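Local coordinates for amino acid amide racemase (Ochrobactrum anthropi, PDB 6GIO), which belongs to the class-III aminotransferase family of pyridoxal-5'-phosphate-binding proteins and forms a dimer with the fold type I architecture, at residues V88-D93 and A308-I313; D93-T98 and R104-G109. All coordinates share one frame; numbering follows the deposited sequence.

Contact 1. Residues V88-D93 and A308-I313; sequences VSLAED and AVLNTI
On the helix that brings Leu310 up to Leu90 and Asp93, the carbonyl oxygen Ala308 O takes two donors from a single residue. Thr312 N gives the ordinary helical bond at 3.0 Å, and the hydroxyl Thr312 OG1 adds a shorter one to Ala308 O, 2.7 Å. The two reach the oxygen from opposite faces of the carbonyl plane, and the hydroxyl can do this because it lies beside the backbone N (chi1 -57°), turned back along the helix. The contact itself is apolar and small, burying 103 Å² in all, and it converges on one methyl group. Leu310 CD1 sits 3.8 Å from both Leu90 CD1 and Asp93 CB. The bond from CA to CB of Leu310 points toward helix 85-97, and it is the CD1 branch that makes the contact. Leu90 starts off to the flank; with CG trans to its backbone N (chi1 176°), its end swings nearer, and the two leucine side chains meet at about a right angle. In the large domain of this fold, helices pack around a mixed seven-stranded sheet, and here helix 85-97 meets helix 300-315, more than two hundred residues further along the chain. Their backbones stay well separated, Asp93 CA lying 7.9 Å from Leu310 CA, and the gap is bridged by side chains. Leu90 also rests on Thr303, while Leu310 is backed by Leu244. Although Asp93 offers only its CB to Leu310, its carboxylate binds the same helix: OD2 forms a salt bridge with Arg307 NE, which would probably favour the charged form of this buried acid. On another side of helix 85-97, Glu92 pairs with Arg10 of the second subunit.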
ATOM      1  N   VAL C  88     -15.582  -2.378  -9.350  1.00 21.69           N
ATOM      2  CA  VAL C  88     -16.318  -3.620  -9.705  1.00 21.92           C
ATOM      3  C   VAL C  88     -16.054  -3.934 -11.178  1.00 23.25           C
ATOM      4  O   VAL C  88     -15.755  -5.078 -11.529  1.00 23.04           O
ATOM      5  CB  VAL C  88     -17.815  -3.508  -9.363  1.00 21.67           C
ATOM      6  CG1 VAL C  88     -18.617  -4.714  -9.893  1.00 22.09           C
ATOM      7  CG2 VAL C  88     -17.965  -3.409  -7.864  1.00 21.57           C
ATOM      8  N   SER C  89     -16.112  -2.897 -12.024  1.00 23.93           N
ATOM      9  CA  SER C  89     -15.838  -3.040 -13.465  1.00 24.85           C
ATOM     10  C   SER C  89     -14.414  -3.487 -13.772  1.00 24.14           C
ATOM     11  O   SER C  89     -14.244  -4.386 -14.578  1.00 22.58           O
ATOM     12  CB  SER C  89     -16.182  -1.759 -14.246  1.00 24.72           C
ATOM     13  OG  SER C  89     -17.514  -1.385 -13.961  1.00 23.80           O
ATOM     14  N   LEU C  90     -13.405  -2.897 -13.113  1.00 24.43           N
ATOM     15  CA  LEU C  90     -12.004  -3.391 -13.247  1.00 22.78           C
ATOM     16  C   LEU C  90     -11.883  -4.876 -12.870  1.00 21.77           C
ATOM     17  O   LEU C  90     -11.196  -5.656 -13.556  1.00 21.96           O
ATOM     18  CB  LEU C  90     -11.021  -2.566 -12.390  1.00 22.16           C
ATOM     19  CG  LEU C  90      -9.543  -3.012 -12.361  1.00 22.14           C
ATOM     20  CD1 LEU C  90      -8.977  -3.127 -13.772  1.00 22.35           C
ATOM     21  CD2 LEU C  90      -8.670  -2.066 -11.516  1.00 22.20           C
ATOM     22  N   ALA C  91     -12.518  -5.266 -11.773  1.00 22.41           N
ATOM     23  CA  ALA C  91     -12.487  -6.685 -11.365  1.00 21.93           C
ATOM     24  C   ALA C  91     -13.065  -7.564 -12.490  1.00 21.07           C
ATOM     25  O   ALA C  91     -12.510  -8.602 -12.795  1.00 21.89           O
ATOM     26  CB  ALA C  91     -13.235  -6.908 -10.068  1.00 20.60           C
ATOM     27  N   GLU C  92     -14.181  -7.131 -13.075  1.00 22.71           N
ATOM     28  CA  GLU C  92     -14.815  -7.824 -14.208  1.00 23.97           C
ATOM     29  C   GLU C  92     -13.841  -7.879 -15.383  1.00 24.02           C
ATOM     30  O   GLU C  92     -13.690  -8.931 -16.023  1.00 21.38           O
ATOM     31  CB  GLU C  92     -16.125  -7.111 -14.632  1.00 24.41           C
ATOM     32  CG  GLU C  92     -17.279  -7.279 -13.673  1.00 25.00           C
ATOM     33  CD  GLU C  92     -18.404  -6.269 -13.882  1.00 26.63           C
ATOM     34  OE1 GLU C  92     -18.199  -5.235 -14.540  1.00 28.88           O
ATOM     35  OE2 GLU C  92     -19.496  -6.479 -13.319  1.00 26.88           O
ATOM     36  N   ASP C  93     -13.162  -6.749 -15.659  1.00 24.97           N
ATOM     37  CA  ASP C  93     -12.119  -6.714 -16.715  1.00 24.67           C
ATOM     38  C   ASP C  93     -10.998  -7.730 -16.481  1.00 25.14           C
ATOM     39  O   ASP C  93     -10.568  -8.414 -17.437  1.00 22.40           O
ATOM     40  CB  ASP C  93     -11.418  -5.363 -16.844  1.00 24.81           C
ATOM     41  CG  ASP C  93     -12.332  -4.248 -17.328  1.00 26.37           C
ATOM     42  OD1 ASP C  93     -13.441  -4.530 -17.801  1.00 27.01           O
ATOM     43  OD2 ASP C  93     -11.937  -3.052 -17.198  1.00 27.38           O
ATOM     44  N   ALA C 308      -8.438   2.158 -17.676  1.00 23.78           N
ATOM     45  CA  ALA C 308      -7.883   2.861 -18.820  1.00 24.32           C
ATOM     46  C   ALA C 308      -6.630   2.154 -19.310  1.00 23.92           C
ATOM     47  O   ALA C 308      -6.395   2.025 -20.515  1.00 24.11           O
ATOM     48  CB  ALA C 308      -7.572   4.322 -18.479  1.00 26.00           C
ATOM     49  N   VAL C 309      -5.812   1.660 -18.397  1.00 22.12           N
ATOM     50  CA  VAL C 309      -4.616   0.921 -18.820  1.00 22.33           C
ATOM     51  C   VAL C 309      -4.994  -0.338 -19.623  1.00 23.05           C
ATOM     52  O   VAL C 309      -4.542  -0.557 -20.755  1.00 23.48           O
ATOM     53  CB  VAL C 309      -3.715   0.580 -17.615  1.00 22.23           C
ATOM     54  CG1 VAL C 309      -2.678  -0.455 -17.989  1.00 22.38           C
ATOM     55  CG2 VAL C 309      -3.015   1.844 -17.078  1.00 22.36           C
ATOM     56  N   LEU C 310      -5.813  -1.184 -19.032  1.00 24.96           N
ATOM     57  CA  LEU C 310      -6.234  -2.417 -19.695  1.00 24.87           C
ATOM     58  C   LEU C 310      -6.936  -2.110 -21.001  1.00 27.48           C
ATOM     59  O   LEU C 310      -6.698  -2.774 -22.002  1.00 26.30           O
ATOM     60  CB  LEU C 310      -7.170  -3.219 -18.799  1.00 26.05           C
ATOM     61  CG  LEU C 310      -6.632  -3.730 -17.473  1.00 27.04           C
ATOM     62  CD1 LEU C 310      -7.620  -4.743 -16.906  1.00 28.99           C
ATOM     63  CD2 LEU C 310      -5.272  -4.375 -17.619  1.00 27.57           C
ATOM     64  N   ASN C 311      -7.786  -1.080 -21.021  1.00 29.84           N
ATOM     65  CA  ASN C 311      -8.557  -0.820 -22.238  1.00 29.01           C
ATOM     66  C   ASN C 311      -7.617  -0.405 -23.387  1.00 27.01           C
ATOM     67  O   ASN C 311      -7.737  -0.909 -24.504  1.00 26.23           O
ATOM     68  CB  ASN C 311      -9.641   0.234 -21.982  1.00 30.87           C
ATOM     69  CG  ASN C 311     -10.514   0.485 -23.198  1.00 30.86           C
ATOM     70  OD1 ASN C 311     -11.279  -0.376 -23.629  1.00 32.86           O
ATOM     71  ND2 ASN C 311     -10.378   1.651 -23.763  1.00 29.92           N
ATOM     72  N   THR C 312      -6.668   0.495 -23.099  1.00 23.17           N
ATOM     73  CA  THR C 312      -5.686   0.939 -24.074  1.00 22.63           C
ATOM     74  C   THR C 312      -4.821  -0.187 -24.611  1.00 23.13           C
ATOM     75  O   THR C 312      -4.561  -0.290 -25.818  1.00 24.54           O
ATOM     76  CB  THR C 312      -4.781   1.981 -23.430  1.00 22.37           C
ATOM     77  OG1 THR C 312      -5.597   3.039 -22.942  1.00 20.84           O
ATOM     78  CG2 THR C 312      -3.804   2.505 -24.391  1.00 23.61           C
ATOM     79  N   ILE C 313      -4.380  -1.058 -23.715  1.00 24.08           N
ATOM     80  CA  ILE C 313      -3.563  -2.210 -24.097  1.00 25.61           C
ATOM     81  C   ILE C 313      -4.324  -3.165 -25.022  1.00 25.86           C
ATOM     82  O   ILE C 313      -3.737  -3.671 -25.981  1.00 25.03           O
ATOM     83  CB  ILE C 313      -3.014  -2.957 -22.827  1.00 25.40           C
ATOM     84  CG1 ILE C 313      -1.881  -2.149 -22.167  1.00 25.89           C
ATOM     85  CG2 ILE C 313      -2.460  -4.332 -23.156  1.00 25.16           C
ATOM     86  CD1 ILE C 313      -1.688  -2.543 -20.724  1.00 28.04           C
TER

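Contact 2. Residues D93-T98 and R104-G109; sequences DLLRIT and RRVWFG
Helix 93-97 and strand 104-109, joined by a short connection, pass with their axes 9.1 Å apart at closest and their chain directions at 130°, so the strand returns obliquely across the helix. Leu95 and Arg104 carry most of the contact, their side chains sliding past each other in opposite directions. Leu95 CD2 lies over the centre of one guanidinium face, 3.7 Å from Arg104 CZ. The same planar group, brought round by a bend at chi3 (-66°), turns its edge to the backbone: Arg104 NH2 donates to Leu95 O at 2.9 Å, in the guanidinium plane but only moderately straight (148° at the hydrogen). Weak bonds from NH1 and NH2 to Thr98 O add to the grip. The carbonyl of Leu95, near the C-terminal end of the helix, would probably suit a positive charge, and the methyl over one face and the in-plane bond to Leu95 O would restrict rotation of the group. Thr98 is itself tied back, its OG1 donating to Leu94 O at 2.9 Å. Further along the strand the contact is apolar. Val106 CG2 packs 4.0 Å from Leu95 CG, and Leu94 CD1 approaches Phe108 CE1 at 4.0 Å. The strand pairs with strand 276-281, whose Val279 touches both Leu95 and Arg104; Val106 bonds through its backbone to the second subunit, and helix 300-315 packs against Leu94.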
ATOM      1  N   ASP C  93     -13.162  -6.749 -15.659  1.00 24.97           N
ATOM      2  CA  ASP C  93     -12.119  -6.714 -16.715  1.00 24.67           C
ATOM      3  C   ASP C  93     -10.998  -7.730 -16.481  1.00 25.14           C
ATOM      4  O   ASP C  93     -10.568  -8.414 -17.437  1.00 22.40           O
ATOM      5  CB  ASP C  93     -11.418  -5.363 -16.844  1.00 24.81           C
ATOM      6  CG  ASP C  93     -12.332  -4.248 -17.328  1.00 26.37           C
ATOM      7  OD1 ASP C  93     -13.441  -4.530 -17.801  1.00 27.01           O
ATOM      8  OD2 ASP C  93     -11.937  -3.052 -17.198  1.00 27.38           O
ATOM      9  N   LEU C  94     -10.497  -7.802 -15.235  1.00 23.98           N
ATOM     10  CA  LEU C  94      -9.374  -8.704 -14.911  1.00 21.71           C
ATOM     11  C   LEU C  94      -9.823 -10.150 -15.001  1.00 22.23           C
ATOM     12  O   LEU C  94      -9.051 -11.016 -15.435  1.00 22.76           O
ATOM     13  CB  LEU C  94      -8.834  -8.420 -13.537  1.00 21.00           C
ATOM     14  CG  LEU C  94      -8.006  -7.116 -13.435  1.00 21.08           C
ATOM     15  CD1 LEU C  94      -7.810  -6.727 -11.979  1.00 21.28           C
ATOM     16  CD2 LEU C  94      -6.670  -7.290 -14.105  1.00 20.34           C
ATOM     17  N   LEU C  95     -11.040 -10.432 -14.582  1.00 20.52           N
ATOM     18  CA  LEU C  95     -11.575 -11.820 -14.796  1.00 23.78           C
ATOM     19  C   LEU C  95     -11.686 -12.179 -16.268  1.00 24.75           C
ATOM     20  O   LEU C  95     -11.294 -13.262 -16.669  1.00 28.98           O
ATOM     21  CB  LEU C  95     -12.915 -12.025 -14.106  1.00 24.38           C
ATOM     22  CG  LEU C  95     -12.723 -11.987 -12.591  1.00 26.79           C
ATOM     23  CD1 LEU C  95     -14.040 -12.056 -11.831  1.00 28.34           C
ATOM     24  CD2 LEU C  95     -11.795 -13.079 -12.130  1.00 26.68           C
ATOM     25  N   ARG C  96     -12.189 -11.263 -17.077  1.00 26.87           N
ATOM     26  CA  ARG C  96     -12.311 -11.483 -18.491  1.00 29.23           C
ATOM     27  C   ARG C  96     -10.948 -11.675 -19.173  1.00 28.24           C
ATOM     28  O   ARG C  96     -10.816 -12.557 -19.984  1.00 27.02           O
ATOM     29  CB  ARG C  96     -13.064 -10.292 -19.124  1.00 32.68           C
ATOM     30  CG  ARG C  96     -13.355 -10.399 -20.619  1.00 33.53           C
ATOM     31  CD  ARG C  96     -14.098  -9.160 -21.155  1.00 36.40           C
ATOM     32  NE  ARG C  96     -13.473  -7.912 -20.696  1.00 42.35           N
ATOM     33  CZ  ARG C  96     -12.460  -7.283 -21.300  1.00 41.30           C
ATOM     34  NH1 ARG C  96     -11.935  -7.748 -22.438  1.00 41.70           N
ATOM     35  NH2 ARG C  96     -11.971  -6.172 -20.763  1.00 41.74           N
ATOM     36  N   ILE C  97      -9.943 -10.846 -18.869  1.00 27.00           N
ATOM     37  CA  ILE C  97      -8.662 -10.975 -19.570  1.00 26.25           C
ATOM     38  C   ILE C  97      -7.718 -12.059 -19.034  1.00 28.35           C
ATOM     39  O   ILE C  97      -6.670 -12.319 -19.612  1.00 26.92           O
ATOM     40  CB  ILE C  97      -7.891  -9.628 -19.655  1.00 25.64           C
ATOM     41  CG1 ILE C  97      -7.300  -9.207 -18.321  1.00 24.64           C
ATOM     42  CG2 ILE C  97      -8.782  -8.553 -20.245  1.00 26.20           C
ATOM     43  CD1 ILE C  97      -6.193  -8.152 -18.444  1.00 24.63           C
ATOM     44  N   THR C  98      -8.044 -12.671 -17.906  1.00 30.61           N
ATOM     45  CA  THR C  98      -7.144 -13.635 -17.340  1.00 31.75           C
ATOM     46  C   THR C  98      -7.802 -14.998 -17.503  1.00 33.93           C
ATOM     47  O   THR C  98      -8.879 -15.227 -17.005  1.00 33.43           O
ATOM     48  CB  THR C  98      -6.821 -13.336 -15.854  1.00 32.91           C
ATOM     49  OG1 THR C  98      -6.366 -11.970 -15.708  1.00 33.27           O
ATOM     50  CG2 THR C  98      -5.728 -14.278 -15.345  1.00 33.00           C
ATOM     51  N   ARG C 104     -14.168 -17.391  -9.438  1.00 26.26           N
ATOM     52  CA  ARG C 104     -12.966 -16.665  -9.046  1.00 25.75           C
ATOM     53  C   ARG C 104     -13.386 -15.288  -8.517  1.00 24.03           C
ATOM     54  O   ARG C 104     -14.488 -14.800  -8.808  1.00 25.29           O
ATOM     55  CB  ARG C 104     -12.009 -16.493 -10.229  1.00 25.70           C
ATOM     56  CG  ARG C 104     -11.578 -17.810 -10.862  1.00 27.80           C
ATOM     57  CD  ARG C 104     -10.629 -17.599 -12.022  1.00 29.03           C
ATOM     58  NE  ARG C 104     -11.314 -16.928 -13.111  1.00 28.59           N
ATOM     59  CZ  ARG C 104     -10.758 -16.118 -13.985  1.00 29.35           C
ATOM     60  NH1 ARG C 104      -9.467 -15.851 -13.959  1.00 32.97           N
ATOM     61  NH2 ARG C 104     -11.514 -15.577 -14.909  1.00 33.14           N
ATOM     62  N   ARG C 105     -12.535 -14.685  -7.714  1.00 22.22           N
ATOM     63  CA  ARG C 105     -12.772 -13.325  -7.227  1.00 22.40           C
ATOM     64  C   ARG C 105     -11.449 -12.553  -7.200  1.00 22.45           C
ATOM     65  O   ARG C 105     -10.338 -13.137  -7.295  1.00 19.62           O
ATOM     66  CB  ARG C 105     -13.351 -13.340  -5.825  1.00 22.14           C
ATOM     67  CG  ARG C 105     -14.618 -14.161  -5.651  1.00 23.23           C
ATOM     68  CD  ARG C 105     -15.806 -13.478  -6.287  1.00 24.46           C
ATOM     69  NE  ARG C 105     -17.079 -14.132  -6.038  1.00 26.29           N
ATOM     70  CZ  ARG C 105     -17.608 -15.119  -6.763  1.00 28.56           C
ATOM     71  NH1 ARG C 105     -16.962 -15.604  -7.799  1.00 29.00           N
ATOM     72  NH2 ARG C 105     -18.806 -15.618  -6.442  1.00 27.63           N
ATOM     73  N   VAL C 106     -11.615 -11.244  -7.006  1.00 21.48           N
ATOM     74  CA  VAL C 106     -10.549 -10.264  -7.084  1.00 19.92           C
ATOM     75  C   VAL C 106     -10.473  -9.447  -5.799  1.00 19.76           C
ATOM     76  O   VAL C 106     -11.482  -8.974  -5.277  1.00 22.38           O
ATOM     77  CB  VAL C 106     -10.822  -9.306  -8.215  1.00 18.78           C
ATOM     78  CG1 VAL C 106      -9.619  -8.388  -8.433  1.00 18.49           C
ATOM     79  CG2 VAL C 106     -11.152 -10.120  -9.454  1.00 19.38           C
ATOM     80  N   TRP C 107      -9.279  -9.324  -5.272  1.00 18.83           N
ATOM     81  CA  TRP C 107      -9.016  -8.431  -4.163  1.00 19.00           C
ATOM     82  C   TRP C 107      -8.158  -7.367  -4.737  1.00 17.46           C
ATOM     83  O   TRP C 107      -7.334  -7.660  -5.545  1.00 17.31           O
ATOM     84  CB  TRP C 107      -8.242  -9.200  -3.084  1.00 19.94           C
ATOM     85  CG  TRP C 107      -7.619  -8.423  -1.968  1.00 19.71           C
ATOM     86  CD1 TRP C 107      -8.143  -8.235  -0.742  1.00 19.59           C
ATOM     87  CD2 TRP C 107      -6.300  -7.814  -1.953  1.00 19.86           C
ATOM     88  NE1 TRP C 107      -7.262  -7.509   0.035  1.00 21.72           N
ATOM     89  CE2 TRP C 107      -6.118  -7.256  -0.678  1.00 20.21           C
ATOM     90  CE3 TRP C 107      -5.260  -7.685  -2.904  1.00 20.82           C
ATOM     91  CZ2 TRP C 107      -4.939  -6.586  -0.302  1.00 19.47           C
ATOM     92  CZ3 TRP C 107      -4.072  -6.976  -2.517  1.00 20.03           C
ATOM     93  CH2 TRP C 107      -3.953  -6.443  -1.231  1.00 19.16           C
ATOM     94  N   PHE C 108      -8.303  -6.145  -4.258  1.00 19.07           N
ATOM     95  CA  PHE C 108      -7.439  -5.028  -4.655  1.00 18.78           C
ATOM     96  C   PHE C 108      -6.550  -4.499  -3.552  1.00 17.87           C
ATOM     97  O   PHE C 108      -6.950  -4.476  -2.386  1.00 18.51           O
ATOM     98  CB  PHE C 108      -8.308  -3.867  -5.120  1.00 20.35           C
ATOM     99  CG  PHE C 108      -8.945  -4.094  -6.454  1.00 21.05           C
ATOM    100  CD1 PHE C 108      -8.163  -4.155  -7.615  1.00 21.09           C
ATOM    101  CD2 PHE C 108     -10.330  -4.291  -6.556  1.00 21.23           C
ATOM    102  CE1 PHE C 108      -8.739  -4.393  -8.851  1.00 20.60           C
ATOM    103  CE2 PHE C 108     -10.916  -4.487  -7.798  1.00 21.62           C
ATOM    104  CZ  PHE C 108     -10.127  -4.561  -8.947  1.00 20.78           C
ATOM    105  N   GLY C 109      -5.373  -3.988  -3.930  1.00 17.61           N
ATOM    106  CA  GLY C 109      -4.500  -3.334  -2.957  1.00 17.17           C
ATOM    107  C   GLY C 109      -3.779  -2.209  -3.637  1.00 17.43           C
ATOM    108  O   GLY C 109      -4.240  -1.720  -4.681  1.00 17.89           O
TER

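Overall arrangement
Both contacts use helix 85-97 and share Asp93, and their centres are 9 Å apart; contact 2, between segments six residues apart in sequence, is nested inside the long loop that contact 1 closes. They merge into one packed region: Leu90 CD2 of contact 1 lies 3.5 Å from Phe108 CE1 of contact 2, and Leu310 CD1 is 3.9 Å from Leu94 CD2. Helix 85-97 is thus held between helix 300-315 and strand 104-109, and both contacts also touch the second subunit. The strand is closely followed in sequence by Ser111, Gly112 and Ser113 of the pyridoxal-5'-phosphate pocket, although the Phe108 side chain remains about 13 Å from a bound pyridoxal-5'-phosphate.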